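Csc2 (Thermofilum pendens, PDB 4TXD) probably binds CRISPR RNA as the Cas7-family backbone subunit of a type I-D interference complex, and carries a zinc ion. Local coordinates at residues 197-209 with 294-306. Sequence-based numbering, arbitrary orientation.
Sequences VRFDPAFATQRRI and TAYDLAAENAGKG
Phe-203 and Tyr-296 form the aromatic centre of this contact. The ring edge of Tyr-296 points at one face of Phe-203 in a T-shaped stack, with planes at 78° and centroids 5.6 Å apart. The hydroxyl of Tyr-296 reaches on to the backbone of Glu-81. With CG anti to its own carbonyl carbon (chi1 -59°), Phe-203 lays CE1 alongside the first helical turn, 3.4 Å from Tyr-296 N. Its CB rests on Ala-299 CB, while Ala-295 CB lies in the ring plane at the edge. Small alanines let helix 295-301 run close to strand 202-204, their axes nearly parallel at 13°.

Polar bonds hold both ends. At the helix start, Asp-200 OD2 accepts from Ala-295 N at 2.9 Å through its anti lone pair, in a nearly straight bond. A water accepts from Tyr-296 N and donates weakly to the same oxygen, and Arg-244 pairs with it in a salt bridge. Thr-294 is the N-cap residue; its OG1 accepts from Asp-297 N.

Beyond the helix, Gly-304, in the type II turn from Asn-302 to Lys-305, donates through N to Thr-205 O at 2.7 Å. Thr-205 OG1 donates to Lys-305 O at 2.8 Å. The amide of Gln-206 lies against Lys-305 O: NE2 bonds weakly to Gly-304 O, and OE1 accepts from Arg-208 NH1. With an alanine here, Gly-304 O would probably lose its weak NE2 bond, and the Arg-208 guanidinium would be freer to turn without OE1.

The chemistry implies an apolar seam between helix 295-301 and strand 197-204 of the RRM-type antiparallel sheet, closed by a probably negative carboxylate at the helix N-terminus and by backbone-directed bonds at the turn.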
loop_
_atom_site.group_PDB
_atom_site.type_symbol
_atom_site.label_atom_id
_atom_site.label_comp_id
_atom_site.label_asym_id
_atom_site.label_seq_id
_atom_site.Cartn_x
_atom_site.Cartn_y
_atom_site.Cartn_z
ATOM N N VAL A 197 -4.302 4.963 -2.353
ATOM C CA VAL A 197 -3.780 3.675 -2.838
ATOM C C VAL A 197 -4.860 2.616 -2.599
ATOM O O VAL A 197 -5.079 2.199 -1.465
ATOM C CB VAL A 197 -2.469 3.274 -2.112
ATOM C CG1 VAL A 197 -1.944 1.906 -2.604
ATOM C CG2 VAL A 197 -1.407 4.370 -2.282
ATOM N N ARG A 198 -5.569 2.233 -3.658
ATOM C CA ARG A 198 -6.659 1.268 -3.550
ATOM C C ARG A 198 -6.229 -0.099 -4.081
ATOM O O ARG A 198 -5.942 -0.235 -5.265
ATOM C CB ARG A 198 -7.885 1.749 -4.328
ATOM C CG ARG A 198 -8.608 2.930 -3.711
ATOM C CD ARG A 198 -10.120 2.750 -3.821
ATOM N NE ARG A 198 -10.767 3.795 -4.610
ATOM C CZ ARG A 198 -11.207 3.637 -5.857
ATOM N NH1 ARG A 198 -11.068 2.472 -6.478
ATOM N NH2 ARG A 198 -11.786 4.650 -6.488
ATOM N N PHE A 199 -6.205 -1.100 -3.217
ATOM C CA PHE A 199 -5.813 -2.448 -3.640
ATOM C C PHE A 199 -6.993 -3.277 -4.129
ATOM O O PHE A 199 -8.056 -3.270 -3.503
ATOM C CB PHE A 199 -5.145 -3.214 -2.497
ATOM C CG PHE A 199 -3.750 -2.767 -2.189
ATOM C CD1 PHE A 199 -2.681 -3.195 -2.967
ATOM C CD2 PHE A 199 -3.504 -1.928 -1.105
ATOM C CE1 PHE A 199 -1.378 -2.786 -2.681
ATOM C CE2 PHE A 199 -2.211 -1.517 -0.808
ATOM C CZ PHE A 199 -1.144 -1.940 -1.595
ATOM N N ASP A 200 -6.788 -4.015 -5.222
ATOM C CA ASP A 200 -7.600 -5.202 -5.516
ATOM C C ASP A 200 -7.258 -6.251 -4.464
ATOM O O ASP A 200 -6.225 -6.146 -3.802
ATOM C CB ASP A 200 -7.296 -5.781 -6.909
ATOM C CG ASP A 200 -7.846 -4.962 -8.044
ATOM O OD1 ASP A 200 -8.361 -3.847 -7.825
ATOM O OD2 ASP A 200 -7.732 -5.453 -9.193
ATOM N N PRO A 201 -8.099 -7.294 -4.321
ATOM C CA PRO A 201 -7.577 -8.480 -3.621
ATOM C C PRO A 201 -6.402 -9.055 -4.413
ATOM O O PRO A 201 -6.381 -8.868 -5.629
ATOM C CB PRO A 201 -8.763 -9.469 -3.626
ATOM C CG PRO A 201 -9.979 -8.637 -4.003
ATOM C CD PRO A 201 -9.448 -7.516 -4.869
ATOM N N ALA A 202 -5.462 -9.737 -3.757
ATOM C CA ALA A 202 -4.432 -10.456 -4.488
ATOM C C ALA A 202 -4.774 -11.952 -4.523
ATOM O O ALA A 202 -4.970 -12.586 -3.478
ATOM C CB ALA A 202 -3.066 -10.220 -3.875
ATOM N N PHE A 203 -4.869 -12.495 -5.714
ATOM C CA PHE A 203 -5.324 -13.854 -5.935
ATOM C C PHE A 203 -4.204 -14.877 -6.239
ATOM O O PHE A 203 -3.415 -14.662 -7.089
ATOM C CB PHE A 203 -6.291 -13.886 -7.110
ATOM C CG PHE A 203 -7.506 -13.039 -6.948
ATOM C CD1 PHE A 203 -7.498 -11.721 -7.309
ATOM C CD2 PHE A 203 -8.664 -13.573 -6.478
ATOM C CE1 PHE A 203 -8.610 -10.948 -7.179
ATOM C CE2 PHE A 203 -9.782 -12.812 -6.345
ATOM C CZ PHE A 203 -9.757 -11.493 -6.690
ATOM N N ALA A 204 -4.192 -15.994 -5.540
ATOM C CA ALA A 204 -3.294 -17.091 -5.892
ATOM C C ALA A 204 -3.773 -17.712 -7.202
ATOM O O ALA A 204 -4.965 -17.678 -7.512
ATOM C CB ALA A 204 -3.244 -18.132 -4.784
ATOM N N THR A 205 -2.857 -18.242 -7.979
ATOM C CA THR A 205 -3.229 -18.883 -9.232
ATOM C C THR A 205 -3.399 -20.391 -9.095
ATOM O O THR A 205 -3.851 -21.046 -9.986
ATOM C CB THR A 205 -2.184 -18.653 -10.314
ATOM O OG1 THR A 205 -0.943 -19.123 -9.865
ATOM C CG2 THR A 205 -2.063 -17.236 -10.635
ATOM N N GLN A 206 -3.016 -20.908 -7.950
ATOM C CA GLN A 206 -3.147 -22.329 -7.652
ATOM C C GLN A 206 -3.667 -22.510 -6.241
ATOM O O GLN A 206 -3.406 -21.676 -5.357
ATOM C CB GLN A 206 -1.798 -23.054 -7.799
ATOM C CG GLN A 206 -1.165 -22.959 -9.179
ATOM C CD GLN A 206 0.292 -23.368 -9.159
ATOM O OE1 GLN A 206 1.094 -22.814 -8.400
ATOM N NE2 GLN A 206 0.645 -24.346 -9.985
ATOM N N ARG A 207 -4.378 -23.612 -6.040
ATOM C CA ARG A 207 -4.885 -23.996 -4.733
ATOM C C ARG A 207 -3.840 -24.841 -4.022
ATOM O O ARG A 207 -3.925 -26.068 -4.024
ATOM C CB ARG A 207 -6.199 -24.773 -4.879
ATOM C CG ARG A 207 -6.901 -25.121 -3.571
ATOM C CD ARG A 207 -8.228 -25.870 -3.857
ATOM N NE ARG A 207 -9.168 -25.852 -2.725
ATOM C CZ ARG A 207 -9.036 -26.611 -1.644
ATOM N NH1 ARG A 207 -7.999 -27.431 -1.540
ATOM N NH2 ARG A 207 -9.924 -26.547 -0.662
ATOM N N ARG A 208 -2.834 -24.197 -3.446
ATOM C CA ARG A 208 -1.747 -24.948 -2.832
ATOM C C ARG A 208 -1.776 -24.684 -1.339
ATOM O O ARG A 208 -1.076 -23.797 -0.834
ATOM C CB ARG A 208 -0.391 -24.574 -3.460
ATOM C CG ARG A 208 -0.220 -25.148 -4.881
ATOM C CD ARG A 208 0.934 -24.505 -5.637
ATOM N NE ARG A 208 2.223 -24.665 -4.960
ATOM C CZ ARG A 208 3.369 -24.163 -5.414
ATOM N NH1 ARG A 208 3.398 -23.480 -6.562
ATOM N NH2 ARG A 208 4.491 -24.355 -4.730
ATOM N N ILE A 209 -2.669 -25.405 -0.658
ATOM C CA ILE A 209 -2.872 -25.209 0.773
ATOM C C ILE A 209 -2.829 -26.535 1.514
ATOM O O ILE A 209 -3.093 -27.609 0.950
ATOM C CB ILE A 209 -4.203 -24.488 1.085
ATOM C CG1 ILE A 209 -5.410 -25.380 0.753
ATOM C CG2 ILE A 209 -4.276 -23.136 0.350
ATOM C CD1 ILE A 209 -6.745 -24.859 1.331
ATOM N N THR A 294 -7.813 -6.106 -14.009
ATOM C CA THR A 294 -8.055 -6.340 -12.579
ATOM C C THR A 294 -7.236 -7.539 -12.149
ATOM O O THR A 294 -6.946 -8.414 -12.969
ATOM C CB THR A 294 -9.553 -6.616 -12.228
ATOM O OG1 THR A 294 -9.945 -7.905 -12.717
ATOM C CG2 THR A 294 -10.508 -5.532 -12.779
ATOM N N ALA A 295 -6.893 -7.618 -10.883
ATOM C CA ALA A 295 -6.150 -8.743 -10.394
ATOM C C ALA A 295 -6.902 -10.053 -10.648
ATOM O O ALA A 295 -6.329 -11.017 -11.035
ATOM C CB ALA A 295 -5.863 -8.589 -8.930
ATOM N N TYR A 296 -8.193 -10.036 -10.417
ATOM C CA TYR A 296 -9.023 -11.188 -10.681
ATOM C C TYR A 296 -8.901 -11.706 -12.109
ATOM O O TYR A 296 -8.706 -12.846 -12.310
ATOM C CB TYR A 296 -10.490 -10.921 -10.378
ATOM C CG TYR A 296 -11.369 -12.102 -10.718
ATOM C CD1 TYR A 296 -11.581 -13.107 -9.822
ATOM C CD2 TYR A 296 -11.944 -12.223 -11.951
ATOM C CE1 TYR A 296 -12.351 -14.181 -10.127
ATOM C CE2 TYR A 296 -12.713 -13.303 -12.268
ATOM C CZ TYR A 296 -12.917 -14.283 -11.348
ATOM O OH TYR A 296 -13.679 -15.338 -11.642
ATOM N N ASP A 297 -9.059 -10.829 -13.082
ATOM C CA ASP A 297 -9.011 -11.244 -14.463
ATOM C C ASP A 297 -7.653 -11.818 -14.814
ATOM O O ASP A 297 -7.556 -12.767 -15.510
ATOM C CB ASP A 297 -9.401 -10.102 -15.398
ATOM C CG ASP A 297 -10.833 -9.723 -15.264
ATOM O OD1 ASP A 297 -11.643 -10.566 -14.962
ATOM O OD2 ASP A 297 -11.157 -8.577 -15.474
ATOM N N LEU A 298 -6.609 -11.216 -14.289
ATOM C CA LEU A 298 -5.276 -11.672 -14.568
ATOM C C LEU A 298 -5.037 -13.057 -13.994
ATOM O O LEU A 298 -4.490 -13.901 -14.624
ATOM C CB LEU A 298 -4.258 -10.680 -14.054
ATOM C CG LEU A 298 -4.230 -9.332 -14.767
ATOM C CD1 LEU A 298 -3.326 -8.357 -14.066
ATOM C CD2 LEU A 298 -3.785 -9.508 -16.190
ATOM N N ALA A 299 -5.482 -13.262 -12.782
ATOM C CA ALA A 299 -5.346 -14.538 -12.141
ATOM C C ALA A 299 -6.155 -15.607 -12.865
ATOM O O ALA A 299 -5.695 -16.669 -13.056
ATOM C CB ALA A 299 -5.749 -14.459 -10.698
ATOM N N ALA A 300 -7.360 -15.272 -13.257
ATOM C CA ALA A 300 -8.216 -16.207 -13.957
ATOM C C ALA A 300 -7.586 -16.662 -15.260
ATOM O O ALA A 300 -7.657 -17.794 -15.604
ATOM C CB ALA A 300 -9.584 -15.622 -14.185
ATOM N N GLU A 301 -6.939 -15.744 -15.936
ATOM C CA GLU A 301 -6.161 -16.007 -17.128
ATOM C C GLU A 301 -5.038 -16.977 -16.899
ATOM O O GLU A 301 -4.546 -17.543 -17.810
ATOM C CB GLU A 301 -5.454 -14.731 -17.525
ATOM C CG GLU A 301 -6.087 -13.935 -18.603
ATOM C CD GLU A 301 -5.191 -12.783 -18.986
ATOM O OE1 GLU A 301 -4.105 -13.037 -19.484
ATOM O OE2 GLU A 301 -5.564 -11.653 -18.749
ATOM N N ASN A 302 -4.593 -17.061 -15.661
ATOM C CA ASN A 302 -3.435 -17.835 -15.290
ATOM C C ASN A 302 -3.733 -18.987 -14.315
ATOM O O ASN A 302 -2.855 -19.547 -13.763
ATOM C CB ASN A 302 -2.366 -16.928 -14.712
ATOM C CG ASN A 302 -1.677 -16.103 -15.756
ATOM O OD1 ASN A 302 -0.838 -16.594 -16.449
ATOM N ND2 ASN A 302 -2.030 -14.846 -15.855
ATOM N N ALA A 303 -4.996 -19.315 -14.176
ATOM C CA ALA A 303 -5.437 -20.376 -13.311
ATOM C C ALA A 303 -4.674 -21.672 -13.506
ATOM O O ALA A 303 -4.563 -22.160 -14.575
ATOM C CB ALA A 303 -6.905 -20.627 -13.502
ATOM N N GLY A 304 -4.185 -22.217 -12.426
ATOM C CA GLY A 304 -3.514 -23.506 -12.459
ATOM C C GLY A 304 -2.023 -23.433 -12.753
ATOM O O GLY A 304 -1.316 -24.443 -12.660
ATOM N N LYS A 305 -1.531 -22.257 -13.090
ATOM C CA LYS A 305 -0.148 -22.092 -13.466
ATOM C C LYS A 305 0.774 -21.667 -12.343
ATOM O O LYS A 305 0.374 -20.996 -11.457
ATOM C CB LYS A 305 -0.012 -21.116 -14.616
ATOM C CG LYS A 305 -0.872 -21.399 -15.817
ATOM C CD LYS A 305 -0.871 -22.854 -16.179
ATOM C CE LYS A 305 -1.731 -23.128 -17.396
ATOM N NZ LYS A 305 -1.762 -24.551 -17.772
ATOM N N GLY A 306 2.025 -22.081 -12.433
ATOM C CA GLY A 306 3.021 -21.790 -11.432
ATOM C C GLY A 306 3.817 -20.523 -11.656
ATOM O O GLY A 306 3.650 -19.884 -12.633
HETATM O O HOH W 1 -9.557 -7.936 -8.893
#